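Local coordinates for protein thymidylate synthase (Enterobacteria phage T4, PDB 1TIS) that catalyses the reductive methylation of dUMP to dTMP, using methylenetetrahydrofolate as carbon donor and releasing dihydrofolate, as a homodimer in dTTP biosynthesis, at residues K9-N14 with T216-N221; K2-L7 with V178-G183; G31-W36 with D170-Q175; M158-N163 with A189-L194. All coordinates share one frame; numbering follows the deposited sequence.

Contact 1: K9-N14 with T216-N221; sequences KDIFEN and THIYMN
Ile11 and Ile218 share one side-chain plan: in each, CG1 lies anti to the carbonyl carbon (chi1 -62° and -59°). CD1 then extends that branch toward the other segment. The two CD1 methyls meet 3.6 Å apart, and the chains cross obliquely. Ile11 CD1 also lies 3.8 Å from Ile218 CG1. Ile11 CG2 lies 4.0 Å from Ile218 CD1, so that methyl is held by both branches of Ile11. A third residue joins from the strand. Thr216 turns its CG2 methyl toward the helix, and CG2 lies 4.0 Å from Ile11 CD1. Its hydroxyl takes no part in this apolar patch; OG1 is hydrogen-bonded to Ser32 OG. Thr216 and Ile218 are two apart on the strand and point to the same face. At His217, between them, the bond to CB points away from the helix. No hydrogen bond crosses between the segments, and all three touching residues are buried. Ile27 of strand 26-30 and Val180 also touch Ile11. The contact lays Ile11 of helix 3-12 on one face of the last residues of strand 205-219. By similarity, His217, Ile218 and Tyr219 belong to the dUMP site shared between the dimer partners. The helix thus packs behind the strand end that probably carries part of the nucleotide site of thymidylate synthase.

Contact 2: K2-L7 with V178-G183; sequences KQYQDL and VDVFLG
Tyr4 reaches Val180 with the outer part of its ring. The side chain leaves the helix with CG anti to the backbone N (chi1 -176°), and this carries the phenol across to the loop after strand 168-179. Val180 answers with one branch. Its CG1 is anti to its own N (chi1 -164°) and lies beside the tyrosine ring, in the ring plane and at the edge. CG1 is 3.3 Å from Tyr4 CE1 and 3.2 Å from Tyr4 OH. The tyrosine and valine side chains run alongside in opposite senses. The same hydroxyl oxygen, Tyr4 OH, is 2.9 Å from the backbone O of Val180. Both residues are buried.

The loop that presents Val180 is shaped by an Asx motif. Asp179 OD1 accepts from Leu182 N at 3.2 Å, nearly straight (166° at the hydrogen). The donor stands above the carboxylate plane. A weak bond also runs from Gly183 N to Asp179 O. By similarity, Asp179 contributes to both the dUMP and the folate sites. The turn that presents Val180 therefore starts at a probable ligand residue.

Gly183 is the N-cap of helix 184-202, and Pro185 in the first turn of that helix touches Tyr4. Val180 is bonded through its backbone to His217 and packs on Thr216, both of strand 205-219. One residue before Tyr4, Gln3 NE2 bonds to Arg35 O of strand 33-37. Segment 2-7 thus lies against strand 33-37, the loop after strand 168-179 and the start of helix 184-202.

Contact 3: G31-W36 with D170-Q175; sequences GSKLRW and DLQWYQ
Lys33 NZ donates a weak hydrogen bond to Gln172 OE1, at 3.2 Å. It joins two strands of the mixed sheet of thymidylate synthase on the face where the two subunits meet. The strands are not neighbours. Strand 205-219 runs between 33-37 and 168-179, and the nearest CA atoms, those of Lys33 and Tyr174, are 9.0 Å apart. The side chains must therefore bridge over it. Ser212 of that middle strand is touched by Lys33.

The two chains meet nearly perpendicular to each other. Lys33 sets off with CG anti to its N and then bends at chi3 (-72°), which brings its end toward the glutamine. Gln172 also has CG anti to the backbone N, and its chain stays extended beyond CG, an extension that carries OE1 out from the strand.

The stronger partners of both polar ends belong to the second subunit. Lys33 NZ bonds to Ser32 O of the second subunit, and Ser32 O accepts in turn from Lys33 NZ of the second subunit. Gln172 NE2 bonds to Gly213 O of that subunit, with a weak bond to its Tyr174 OH. The amide is thus engaged through both its ends, which should help to fix its rotation. Phe30 of the second subunit packs on Gln172.

Behind the strand, Trp173 points its ring the other way and stacks on Tyr191 of helix 184-202. Farther out, Trp36 packs on Leu209 and Phe211 of the middle strand. On the lysine itself, CE lies as close to OE1 as NZ does: Lys33 CE is 3.2 Å from Gln172 OE1.

Contact 4: M158-N163 with A189-L194; sequences MFYQFN and ASYATL
Tyr191 and Leu194 of the helix both lean on the ring of Tyr160 in the strand. Along the helix, Ala189 comes first, and its carbonyl O accepts twice. Thr193 N donates to Ala189 O at 2.9 Å, and Thr193 OG1 donates to it at 3.2 Å from above the carbonyl plane. Ser190 touches Cys55 of helix 53-64. Tyr191 then points at the strand. Its CG is anti to the carbonyl carbon (chi1 -72°), and its CE1 lies 3.3 Å from Tyr160 CD2. The ring centroids are 5.2 Å apart and the planes are at 74°, an oblique pairing.

Helix 184-202 here lies on the sheet whose strands 157-164 and 168-179 pair antiparallel, the sheet that in thymidylate synthases packs against its copy in the second subunit. Tyr191 also touches Leu171 of the second strand. Cys156, the nucleophile by similarity, lies just before the first, its side chain about 9 Å from that of Tyr191.

Thr193 packs on Ile56 and Leu59 of helix 53-64. Leu194 returns to the sheet side: its CD1 is 3.5 Å from Tyr160 OH and 3.8 Å from Tyr160 CZ. The leucine lies across the tyrosine.

In the fold
All four contacts reach one mixed sheet. Contacts 1, 2 and 4 are buried; contact 3 is partly buried and lies at the dimer interface. Contact 4 also reaches the second subunit, through Phe159 and Gln161 of its strand. Contact 4 is closest to the centre of the chain and contact 1 farthest. Contacts 1 and 2 share helix 3-12 and touch directly, with His217 bonded to Val178 and Val180 through the backbone. Contacts 2 and 3 both use strand 168-179. Contacts 3 and 4 meet where this strand pairs with 157-164. The chemistry follows place: contact 1 is aliphatic, contacts 2 and 4 rest on tyrosine rings, and contact 3 is polar, facing the second subunit.

Contact 1: K9-N14 with T216-N221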
# COMPACT_ATOMS: atom_id res chain seq x y z
N LYS A 9 -7.58 -1.03 -21.62
CA LYS A 9 -8.50 -0.19 -22.36
C LYS A 9 -8.89 1.02 -21.52
O LYS A 9 -9.00 2.15 -22.02
CB LYS A 9 -9.78 -0.95 -22.69
CG LYS A 9 -10.29 -0.83 -24.11
CD LYS A 9 -9.54 -1.82 -25.01
CE LYS A 9 -9.60 -3.27 -24.50
NZ LYS A 9 -9.17 -4.19 -25.53
N ASP A 10 -9.07 0.80 -20.22
CA ASP A 10 -9.52 1.86 -19.36
C ASP A 10 -8.45 2.87 -19.04
O ASP A 10 -8.78 3.99 -18.64
CB ASP A 10 -10.06 1.23 -18.13
CG ASP A 10 -11.15 0.26 -18.56
OD1 ASP A 10 -12.18 0.69 -19.09
OD2 ASP A 10 -10.96 -0.93 -18.40
N ILE A 11 -7.17 2.52 -19.24
CA ILE A 11 -6.08 3.49 -19.15
C ILE A 11 -6.28 4.42 -20.34
O ILE A 11 -6.15 5.62 -20.14
CB ILE A 11 -4.69 2.84 -19.28
CG1 ILE A 11 -4.47 1.88 -18.16
CG2 ILE A 11 -3.61 3.89 -19.20
CD1 ILE A 11 -3.49 0.79 -18.60
N PHE A 12 -6.64 3.98 -21.57
CA PHE A 12 -6.87 4.86 -22.73
C PHE A 12 -7.75 6.09 -22.41
O PHE A 12 -7.32 7.25 -22.49
CB PHE A 12 -7.57 4.15 -23.90
CG PHE A 12 -7.01 2.85 -24.45
CD1 PHE A 12 -5.80 2.32 -24.04
CD2 PHE A 12 -7.78 2.19 -25.40
CE1 PHE A 12 -5.38 1.12 -24.58
CE2 PHE A 12 -7.35 1.00 -25.94
CZ PHE A 12 -6.14 0.47 -25.53
N GLU A 13 -8.97 5.84 -21.93
CA GLU A 13 -9.86 6.93 -21.59
C GLU A 13 -9.40 7.76 -20.38
O GLU A 13 -10.00 8.81 -20.14
CB GLU A 13 -11.28 6.37 -21.35
CG GLU A 13 -11.59 5.61 -20.04
CD GLU A 13 -11.82 6.41 -18.74
OE1 GLU A 13 -12.17 7.59 -18.80
OE2 GLU A 13 -11.64 5.83 -17.67
N ASN A 14 -8.38 7.33 -19.61
CA ASN A 14 -7.83 8.03 -18.44
C ASN A 14 -7.71 9.54 -18.44
O ASN A 14 -7.69 10.16 -17.38
CB ASN A 14 -6.42 7.59 -18.12
CG ASN A 14 -5.40 8.32 -19.00
OD1 ASN A 14 -4.72 9.21 -18.56
ND2 ASN A 14 -5.35 8.21 -20.31
N THR A 216 0.12 3.41 -12.83
CA THR A 216 -0.07 2.44 -13.92
C THR A 216 0.04 3.21 -15.25
O THR A 216 -0.70 4.13 -15.60
CB THR A 216 -1.46 1.78 -13.75
OG1 THR A 216 -1.40 0.98 -12.57
CG2 THR A 216 -1.85 0.91 -14.92
N HIS A 217 1.03 2.83 -16.03
CA HIS A 217 1.31 3.57 -17.21
C HIS A 217 1.67 2.65 -18.37
O HIS A 217 2.20 1.54 -18.16
CB HIS A 217 2.41 4.55 -16.81
CG HIS A 217 3.78 4.04 -16.34
ND1 HIS A 217 4.61 3.10 -16.78
CD2 HIS A 217 4.42 4.64 -15.28
CE1 HIS A 217 5.71 3.11 -16.06
NE2 HIS A 217 5.57 4.04 -15.16
N ILE A 218 1.40 3.13 -19.58
CA ILE A 218 1.73 2.47 -20.83
C ILE A 218 2.60 3.51 -21.51
O ILE A 218 2.19 4.68 -21.55
CB ILE A 218 0.47 2.25 -21.64
CG1 ILE A 218 -0.56 1.41 -20.91
CG2 ILE A 218 0.91 1.59 -22.93
CD1 ILE A 218 -1.85 1.31 -21.74
N TYR A 219 3.77 3.17 -22.07
CA TYR A 219 4.66 4.20 -22.66
C TYR A 219 4.19 4.56 -24.04
O TYR A 219 3.63 3.68 -24.72
CB TYR A 219 6.13 3.71 -22.77
CG TYR A 219 6.90 3.65 -21.44
CD1 TYR A 219 7.10 4.80 -20.71
CD2 TYR A 219 7.34 2.44 -20.95
CE1 TYR A 219 7.72 4.75 -19.48
CE2 TYR A 219 7.96 2.39 -19.72
CZ TYR A 219 8.14 3.54 -18.99
OH TYR A 219 8.69 3.46 -17.72
N MET A 220 4.43 5.78 -24.54
CA MET A 220 3.97 6.15 -25.88
C MET A 220 4.76 5.55 -27.06
O MET A 220 4.77 6.07 -28.19
CB MET A 220 3.94 7.68 -25.94
CG MET A 220 2.60 8.26 -25.42
SD MET A 220 2.52 10.05 -25.01
CE MET A 220 2.97 10.89 -26.50
N ASN A 221 5.27 4.32 -26.89
CA ASN A 221 6.13 3.63 -27.83
C ASN A 221 5.54 2.76 -28.94
O ASN A 221 5.95 1.62 -29.13
CB ASN A 221 7.10 2.82 -27.02
CG ASN A 221 8.36 3.63 -26.82
OD1 ASN A 221 8.33 4.84 -26.56
ND2 ASN A 221 9.50 2.97 -26.92

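Contact 2: K2-L7 with V178-G183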
# COMPACT_ATOMS: atom_id res chain seq x y z
N LYS A 2 -9.84 -12.61 -17.00
CA LYS A 2 -10.59 -11.60 -17.77
C LYS A 2 -10.14 -10.14 -17.63
O LYS A 2 -9.86 -9.43 -18.60
CB LYS A 2 -12.10 -11.68 -17.40
CG LYS A 2 -12.51 -11.42 -15.95
CD LYS A 2 -13.82 -10.65 -15.90
CE LYS A 2 -14.14 -10.15 -14.48
NZ LYS A 2 -15.45 -9.52 -14.39
N GLN A 3 -10.01 -9.73 -16.36
CA GLN A 3 -9.76 -8.37 -15.94
C GLN A 3 -8.49 -7.73 -16.43
O GLN A 3 -8.39 -6.51 -16.34
CB GLN A 3 -9.83 -8.27 -14.39
CG GLN A 3 -8.83 -8.97 -13.46
CD GLN A 3 -8.76 -10.49 -13.58
OE1 GLN A 3 -8.33 -11.04 -14.61
NE2 GLN A 3 -9.22 -11.25 -12.60
N TYR A 4 -7.51 -8.41 -17.00
CA TYR A 4 -6.33 -7.69 -17.46
C TYR A 4 -6.64 -6.90 -18.74
O TYR A 4 -6.27 -5.73 -18.86
CB TYR A 4 -5.19 -8.68 -17.69
CG TYR A 4 -3.88 -8.04 -18.10
CD1 TYR A 4 -3.63 -6.70 -17.88
CD2 TYR A 4 -2.92 -8.81 -18.71
CE1 TYR A 4 -2.45 -6.13 -18.27
CE2 TYR A 4 -1.72 -8.25 -19.10
CZ TYR A 4 -1.49 -6.91 -18.88
OH TYR A 4 -0.32 -6.31 -19.25
N GLN A 5 -7.34 -7.55 -19.68
CA GLN A 5 -7.76 -6.97 -20.96
C GLN A 5 -8.51 -5.66 -20.81
O GLN A 5 -8.28 -4.69 -21.54
CB GLN A 5 -8.63 -7.99 -21.69
CG GLN A 5 -7.89 -9.08 -22.50
CD GLN A 5 -6.76 -9.85 -21.80
OE1 GLN A 5 -6.80 -10.18 -20.61
NE2 GLN A 5 -5.69 -10.14 -22.53
N ASP A 6 -9.40 -5.67 -19.80
CA ASP A 6 -10.16 -4.50 -19.41
C ASP A 6 -9.22 -3.36 -19.04
O ASP A 6 -9.19 -2.36 -19.77
CB ASP A 6 -11.04 -4.77 -18.20
CG ASP A 6 -12.08 -5.87 -18.30
OD1 ASP A 6 -12.72 -6.02 -19.35
OD2 ASP A 6 -12.28 -6.57 -17.31
N LEU A 7 -8.41 -3.46 -17.97
CA LEU A 7 -7.62 -2.35 -17.48
C LEU A 7 -6.94 -1.57 -18.57
O LEU A 7 -7.16 -0.36 -18.67
CB LEU A 7 -6.52 -2.80 -16.50
CG LEU A 7 -5.59 -1.71 -15.87
CD1 LEU A 7 -6.44 -0.62 -15.21
CD2 LEU A 7 -4.64 -2.34 -14.84
N VAL A 178 3.98 1.09 -12.54
CA VAL A 178 4.00 -0.16 -13.26
C VAL A 178 4.04 0.09 -14.74
O VAL A 178 3.45 1.05 -15.23
CB VAL A 178 2.78 -1.05 -13.07
CG1 VAL A 178 3.42 -2.39 -12.74
CG2 VAL A 178 1.76 -0.56 -12.05
N ASP A 179 4.74 -0.76 -15.48
CA ASP A 179 4.75 -0.66 -16.92
C ASP A 179 3.79 -1.75 -17.36
O ASP A 179 4.26 -2.86 -17.59
CB ASP A 179 6.17 -0.94 -17.47
CG ASP A 179 6.34 -0.80 -18.99
OD1 ASP A 179 5.35 -0.92 -19.72
OD2 ASP A 179 7.48 -0.55 -19.42
N VAL A 180 2.49 -1.52 -17.53
CA VAL A 180 1.59 -2.61 -17.90
C VAL A 180 2.01 -3.37 -19.14
O VAL A 180 1.94 -4.57 -19.11
CB VAL A 180 0.20 -2.14 -18.17
CG1 VAL A 180 -0.71 -3.31 -18.16
CG2 VAL A 180 -0.29 -1.26 -17.06
N PHE A 181 2.57 -2.68 -20.15
CA PHE A 181 3.08 -3.26 -21.39
C PHE A 181 4.06 -4.38 -21.01
O PHE A 181 3.80 -5.57 -21.19
CB PHE A 181 3.74 -2.08 -22.15
CG PHE A 181 3.99 -1.96 -23.67
CD1 PHE A 181 3.87 -3.01 -24.58
CD2 PHE A 181 4.39 -0.71 -24.14
CE1 PHE A 181 4.13 -2.76 -25.93
CE2 PHE A 181 4.64 -0.48 -25.49
CZ PHE A 181 4.51 -1.51 -26.39
N LEU A 182 5.16 -4.04 -20.33
CA LEU A 182 6.20 -5.03 -20.10
C LEU A 182 6.68 -5.19 -18.68
O LEU A 182 7.82 -5.57 -18.43
CB LEU A 182 7.36 -4.69 -21.02
CG LEU A 182 7.59 -5.65 -22.16
CD1 LEU A 182 8.59 -5.05 -23.10
CD2 LEU A 182 8.12 -6.96 -21.64
N GLY A 183 5.84 -4.91 -17.72
CA GLY A 183 6.26 -5.00 -16.33
C GLY A 183 5.34 -5.94 -15.58
O GLY A 183 5.67 -7.08 -15.21

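Contact 3: G31-W36 with D170-Q175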
# COMPACT_ATOMS: atom_id res chain seq x y z
N GLY A 31 -4.04 4.68 -9.68
CA GLY A 31 -5.02 4.12 -8.79
C GLY A 31 -5.66 2.93 -9.40
O GLY A 31 -6.81 3.03 -9.75
N SER A 32 -5.04 1.78 -9.55
CA SER A 32 -5.71 0.60 -10.11
C SER A 32 -5.78 -0.51 -9.05
O SER A 32 -5.14 -0.39 -8.02
CB SER A 32 -4.93 0.18 -11.34
OG SER A 32 -4.46 1.37 -11.96
N LYS A 33 -6.51 -1.59 -9.21
CA LYS A 33 -6.56 -2.74 -8.31
C LYS A 33 -7.19 -3.86 -9.15
O LYS A 33 -7.99 -3.59 -10.04
CB LYS A 33 -7.40 -2.39 -7.10
CG LYS A 33 -7.88 -3.56 -6.25
CD LYS A 33 -8.24 -3.11 -4.83
CE LYS A 33 -6.92 -2.80 -4.14
NZ LYS A 33 -7.07 -2.21 -2.83
N LEU A 34 -6.81 -5.11 -9.02
CA LEU A 34 -7.44 -6.19 -9.77
C LEU A 34 -7.57 -7.35 -8.78
O LEU A 34 -6.96 -7.22 -7.71
CB LEU A 34 -6.55 -6.63 -10.92
CG LEU A 34 -6.00 -5.63 -11.93
CD1 LEU A 34 -5.09 -6.39 -12.85
CD2 LEU A 34 -7.10 -4.97 -12.75
N ARG A 35 -8.29 -8.47 -8.96
CA ARG A 35 -8.26 -9.57 -8.00
C ARG A 35 -8.22 -10.86 -8.78
O ARG A 35 -8.95 -10.98 -9.76
CB ARG A 35 -9.48 -9.54 -7.06
CG ARG A 35 -10.83 -9.23 -7.68
CD ARG A 35 -11.23 -7.76 -7.96
NE ARG A 35 -12.41 -7.76 -8.83
CZ ARG A 35 -12.58 -6.90 -9.86
NH1 ARG A 35 -11.72 -5.89 -10.08
NH2 ARG A 35 -13.64 -7.03 -10.67
N TRP A 36 -7.41 -11.86 -8.43
CA TRP A 36 -7.27 -13.11 -9.17
C TRP A 36 -7.60 -14.29 -8.29
O TRP A 36 -7.15 -14.32 -7.15
CB TRP A 36 -5.84 -13.41 -9.67
CG TRP A 36 -5.29 -12.47 -10.71
CD1 TRP A 36 -5.53 -12.67 -12.04
CD2 TRP A 36 -4.61 -11.33 -10.43
NE1 TRP A 36 -5.00 -11.63 -12.62
CE2 TRP A 36 -4.44 -10.80 -11.70
CE3 TRP A 36 -4.13 -10.66 -9.33
CZ2 TRP A 36 -3.78 -9.59 -11.86
CZ3 TRP A 36 -3.48 -9.46 -9.50
CH2 TRP A 36 -3.31 -8.92 -10.75
N ASP A 170 -4.28 -15.14 1.16
CA ASP A 170 -4.49 -14.16 0.13
C ASP A 170 -3.31 -13.21 0.18
O ASP A 170 -2.82 -13.01 1.31
CB ASP A 170 -5.80 -13.42 0.39
CG ASP A 170 -7.07 -14.26 0.57
OD1 ASP A 170 -7.25 -15.28 -0.09
OD2 ASP A 170 -7.90 -13.85 1.38
N LEU A 171 -2.79 -12.65 -0.93
CA LEU A 171 -1.71 -11.69 -0.82
C LEU A 171 -2.11 -10.46 -1.59
O LEU A 171 -2.78 -10.57 -2.62
CB LEU A 171 -0.40 -12.21 -1.43
CG LEU A 171 0.85 -11.29 -1.27
CD1 LEU A 171 2.06 -12.19 -1.26
CD2 LEU A 171 0.99 -10.27 -2.38
N GLN A 172 -1.68 -9.27 -1.20
CA GLN A 172 -1.95 -8.05 -1.96
C GLN A 172 -0.73 -7.12 -1.99
O GLN A 172 -0.25 -6.68 -0.96
CB GLN A 172 -3.16 -7.33 -1.33
CG GLN A 172 -3.28 -5.93 -1.87
CD GLN A 172 -4.49 -5.24 -1.37
OE1 GLN A 172 -5.25 -4.78 -2.20
NE2 GLN A 172 -4.80 -5.16 -0.09
N TRP A 173 -0.23 -6.75 -3.14
CA TRP A 173 0.92 -5.88 -3.23
C TRP A 173 0.49 -4.49 -3.57
O TRP A 173 -0.62 -4.25 -4.10
CB TRP A 173 1.96 -6.34 -4.30
CG TRP A 173 1.46 -7.12 -5.50
CD1 TRP A 173 0.59 -8.21 -5.46
CD2 TRP A 173 1.77 -6.80 -6.77
NE1 TRP A 173 0.34 -8.55 -6.70
CE2 TRP A 173 1.02 -7.73 -7.51
CE3 TRP A 173 2.56 -5.85 -7.33
CZ2 TRP A 173 1.03 -7.75 -8.87
CZ3 TRP A 173 2.58 -5.86 -8.71
CH2 TRP A 173 1.83 -6.78 -9.46
N TYR A 174 1.36 -3.56 -3.21
CA TYR A 174 1.15 -2.19 -3.70
C TYR A 174 2.38 -1.90 -4.56
O TYR A 174 3.51 -2.25 -4.19
CB TYR A 174 1.05 -1.25 -2.52
CG TYR A 174 0.74 0.16 -2.93
CD1 TYR A 174 1.73 0.95 -3.50
CD2 TYR A 174 -0.53 0.63 -2.70
CE1 TYR A 174 1.44 2.25 -3.85
CE2 TYR A 174 -0.82 1.93 -3.04
CZ TYR A 174 0.17 2.71 -3.61
OH TYR A 174 -0.13 4.00 -3.91
N GLN A 175 2.21 -1.36 -5.75
CA GLN A 175 3.34 -1.07 -6.63
C GLN A 175 3.25 0.40 -6.96
O GLN A 175 2.19 0.92 -7.32
CB GLN A 175 3.24 -1.89 -7.89
CG GLN A 175 4.34 -1.63 -8.87
CD GLN A 175 5.13 -2.88 -9.17
OE1 GLN A 175 6.28 -3.03 -8.75
NE2 GLN A 175 4.59 -3.88 -9.85

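Contact 4: M158-N163 with A189-L194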
# COMPACT_ATOMS: atom_id res chain seq x y z
N MET A 158 6.56 -2.45 -3.20
CA MET A 158 7.05 -2.13 -1.87
C MET A 158 6.35 -2.64 -0.65
O MET A 158 6.91 -2.56 0.44
CB MET A 158 7.13 -0.65 -1.74
CG MET A 158 5.76 0.01 -1.87
SD MET A 158 6.04 1.78 -2.08
CE MET A 158 6.62 1.46 -3.72
N PHE A 159 5.18 -3.20 -0.78
CA PHE A 159 4.36 -3.49 0.35
C PHE A 159 3.56 -4.73 0.07
O PHE A 159 3.44 -5.03 -1.13
CB PHE A 159 3.50 -2.32 0.46
CG PHE A 159 3.28 -1.88 1.85
CD1 PHE A 159 4.38 -1.53 2.62
CD2 PHE A 159 1.99 -1.79 2.30
CE1 PHE A 159 4.18 -1.07 3.90
CE2 PHE A 159 1.80 -1.33 3.58
CZ PHE A 159 2.88 -0.97 4.37
N TYR A 160 3.03 -5.42 1.09
CA TYR A 160 2.03 -6.49 0.91
C TYR A 160 1.48 -7.00 2.21
O TYR A 160 2.15 -6.97 3.25
CB TYR A 160 2.51 -7.73 0.11
CG TYR A 160 3.79 -8.50 0.36
CD1 TYR A 160 3.79 -9.50 1.32
CD2 TYR A 160 4.91 -8.30 -0.44
CE1 TYR A 160 4.89 -10.30 1.49
CE2 TYR A 160 6.03 -9.12 -0.28
CZ TYR A 160 6.00 -10.11 0.70
OH TYR A 160 7.11 -10.91 0.94
N GLN A 161 0.22 -7.37 2.12
CA GLN A 161 -0.61 -7.77 3.24
C GLN A 161 -1.03 -9.19 2.91
O GLN A 161 -1.29 -9.49 1.74
CB GLN A 161 -1.84 -6.86 3.29
CG GLN A 161 -2.23 -6.01 4.48
CD GLN A 161 -2.89 -6.78 5.60
OE1 GLN A 161 -2.60 -7.95 5.84
NE2 GLN A 161 -3.81 -6.20 6.34
N PHE A 162 -1.10 -10.08 3.88
CA PHE A 162 -1.63 -11.42 3.67
C PHE A 162 -2.90 -11.47 4.49
O PHE A 162 -2.96 -10.87 5.57
CB PHE A 162 -0.82 -12.55 4.24
CG PHE A 162 0.46 -12.93 3.54
CD1 PHE A 162 0.44 -13.61 2.32
CD2 PHE A 162 1.65 -12.65 4.16
CE1 PHE A 162 1.62 -14.01 1.71
CE2 PHE A 162 2.82 -13.05 3.53
CZ PHE A 162 2.82 -13.73 2.32
N ASN A 163 -3.89 -12.25 4.06
CA ASN A 163 -5.17 -12.41 4.75
C ASN A 163 -5.42 -13.91 4.76
O ASN A 163 -5.10 -14.57 3.77
CB ASN A 163 -6.30 -11.78 3.98
CG ASN A 163 -7.31 -11.02 4.83
OD1 ASN A 163 -7.05 -9.91 5.28
ND2 ASN A 163 -8.52 -11.52 5.01
N ALA A 189 3.01 -12.93 -11.93
CA ALA A 189 3.67 -14.21 -11.68
C ALA A 189 4.46 -14.19 -10.36
O ALA A 189 4.09 -15.01 -9.51
CB ALA A 189 4.60 -14.56 -12.88
N SER A 190 5.45 -13.31 -10.06
CA SER A 190 6.21 -13.32 -8.81
C SER A 190 5.38 -13.45 -7.55
O SER A 190 5.65 -14.39 -6.79
CB SER A 190 7.04 -12.06 -8.72
OG SER A 190 8.45 -12.30 -8.65
N TYR A 191 4.36 -12.65 -7.26
CA TYR A 191 3.61 -12.90 -6.05
C TYR A 191 2.67 -14.11 -6.18
O TYR A 191 2.39 -14.74 -5.16
CB TYR A 191 2.82 -11.68 -5.67
CG TYR A 191 3.71 -10.57 -5.14
CD1 TYR A 191 4.28 -10.63 -3.87
CD2 TYR A 191 3.98 -9.49 -5.94
CE1 TYR A 191 5.12 -9.61 -3.44
CE2 TYR A 191 4.82 -8.47 -5.50
CZ TYR A 191 5.40 -8.53 -4.25
OH TYR A 191 6.26 -7.51 -3.88
N ALA A 192 2.15 -14.49 -7.36
CA ALA A 192 1.37 -15.72 -7.57
C ALA A 192 2.15 -16.93 -7.06
O ALA A 192 1.62 -17.79 -6.34
CB ALA A 192 1.12 -15.93 -9.04
N THR A 193 3.45 -17.00 -7.43
CA THR A 193 4.35 -18.03 -6.95
C THR A 193 4.51 -17.73 -5.47
O THR A 193 4.24 -18.68 -4.72
CB THR A 193 5.70 -17.96 -7.69
OG1 THR A 193 5.40 -17.93 -9.08
CG2 THR A 193 6.57 -19.19 -7.47
N LEU A 194 4.81 -16.52 -4.93
CA LEU A 194 4.87 -16.31 -3.46
C LEU A 194 3.64 -16.74 -2.66
O LEU A 194 3.80 -17.24 -1.54
CB LEU A 194 5.09 -14.85 -3.06
CG LEU A 194 6.33 -14.39 -2.24
CD1 LEU A 194 5.84 -13.43 -1.17
CD2 LEU A 194 7.05 -15.52 -1.55